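Local atomic coordinates of MGS-M5 (Unidentified, PDB entry 4Q3N), a protein that probably catalyses the NAD-dependent interconversion of L-lactate and pyruvate, as expected of a lactate dehydrogenase with a Rossmann-type nucleotide-binding domain. Residues His50-Ala53 against Lys58-Ile61. Residues are numbered along the deposited sequence; the frame is centred on the assembly and turned at random. Where two conformers were deposited one is given.
With ACT (acetate ion), chain F.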
loop_
_atom_site.group_PDB
_atom_site.type_symbol
_atom_site.label_atom_id
_atom_site.label_comp_id
_atom_site.label_asym_id
_atom_site.label_seq_id
_atom_site.Cartn_x
_atom_site.Cartn_y
_atom_site.Cartn_z
ATOM N N HIS A 50 8.127 18.417 -2.314
ATOM C CA HIS A 50 7.658 18.926 -1.040
ATOM C C HIS A 50 6.588 18.047 -0.394
ATOM O O HIS A 50 6.271 18.229 0.767
ATOM C CB HIS A 50 7.135 20.365 -1.218
ATOM C CG HIS A 50 8.220 21.312 -1.589
ATOM N ND1 HIS A 50 7.989 22.597 -2.051
ATOM C CD2 HIS A 50 9.562 21.160 -1.567
ATOM C CE1 HIS A 50 9.144 23.191 -2.294
ATOM N NE2 HIS A 50 10.121 22.340 -2.004
ATOM N N GLY A 51 5.989 17.145 -1.135
ATOM C CA GLY A 51 5.002 16.251 -0.517
ATOM C C GLY A 51 5.636 14.915 -0.062
ATOM O O GLY A 51 4.999 14.120 0.652
ATOM N N LEU A 52 6.902 14.675 -0.422
ATOM C CA LEU A 52 7.510 13.346 -0.175
ATOM C C LEU A 52 7.661 13.009 1.269
ATOM O O LEU A 52 7.650 11.827 1.612
ATOM C CB LEU A 52 8.918 13.217 -0.861
ATOM C CG LEU A 52 8.937 12.859 -2.363
ATOM C CD1 LEU A 52 10.394 12.826 -2.925
ATOM C CD2 LEU A 52 8.262 11.499 -2.615
ATOM N N ALA A 53 7.853 14.003 2.144
ATOM C CA ALA A 53 8.026 13.619 3.534
ATOM C C ALA A 53 6.735 12.976 4.036
ATOM O O ALA A 53 6.724 12.377 5.113
ATOM C CB ALA A 53 8.410 14.820 4.408
ATOM N N LYS A 58 10.370 6.418 -0.481
ATOM C CA LYS A 58 11.512 7.307 -0.711
ATOM C C LYS A 58 11.637 7.447 -2.229
ATOM O O LYS A 58 11.607 6.442 -2.947
ATOM C CB LYS A 58 12.804 6.762 -0.083
ATOM C CG LYS A 58 14.128 7.584 -0.367
ATOM C CD LYS A 58 14.751 7.133 -1.716
ATOM C CE LYS A 58 15.946 7.931 -2.220
ATOM N NZ LYS A 58 17.119 7.635 -1.417
ATOM N N MET A 59 11.781 8.688 -2.720
ATOM C CA MET A 59 11.988 8.884 -4.151
ATOM C C MET A 59 13.009 9.934 -4.419
ATOM O O MET A 59 13.261 10.781 -3.578
ATOM C CB MET A 59 10.665 9.309 -4.846
ATOM C CG MET A 59 9.601 8.216 -4.777
ATOM S SD MET A 59 8.049 8.707 -5.558
ATOM C CE MET A 59 8.553 8.843 -7.284
ATOM N N SER A 60 13.584 9.871 -5.615
ATOM C CA SER A 60 14.452 10.909 -6.155
ATOM C C SER A 60 13.709 11.573 -7.307
ATOM O O SER A 60 13.358 10.908 -8.291
ATOM C CB SER A 60 15.763 10.323 -6.658
ATOM O OG SER A 60 16.665 10.099 -5.604
ATOM N N ILE A 61 13.434 12.867 -7.196
ATOM C CA ILE A 61 12.696 13.571 -8.253
ATOM C C ILE A 61 13.423 14.852 -8.663
ATOM O O ILE A 61 13.816 15.638 -7.795
ATOM C CB ILE A 61 11.258 13.959 -7.798
ATOM C CG1 ILE A 61 10.507 12.734 -7.243
ATOM C CG2 ILE A 61 10.472 14.664 -8.986
ATOM C CD1 ILE A 61 9.070 13.122 -6.765
HETATM C C ACT F . 17.662 10.524 0.584
HETATM O O ACT F . 17.560 11.799 0.639
HETATM O OXT ACT F . 18.778 9.991 0.279
HETATM C CH3 ACT F . 16.478 9.638 0.848
#
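In the NAD-binding domain, the loop after helix 38-49 folds back on the residues leading into and beginning strand 60-63 by way of one side chain, L52, which meets M59 and I61. Its two methyls do the touching. L52 CD2 lies 3.9 Å from M59 CB and is also near M59 SD. L52 CD1 comes within 3.6 Å of the carbonyl oxygen M59 O, and 4.1 Å from I61 CD1. These are van der Waals contacts, and no hydrogen bond joins the two segments. The L52 and M59 side chains cross at about a right angle. M59 bends at its far end (chi3 66°), where CE turns away from L52.

Strand 60-63 is an outermost strand of the parallel Rossmann sheet within this chain. Strand 30-34, helix 38-49, the loop and strand 60-63 form a beta-alpha-beta crossover, with this contact in its second loop. L52, M59 and I61 all pack on V23 of helix 13-25, giving one apolar cluster. N49 ND2 hydrogen-bonds I61 O.

The bond to CB of K58 points away from the 50-53 segment. K58 NZ makes a weak hydrogen bond to OXT of an acetate, probably from the crystallisation liquor, whose orientation is uncertain. K58 NZ also bonds to the backbone oxygen of N248 of a third subunit, and N250 ND2 of that subunit hydrogen-bonds the acetate.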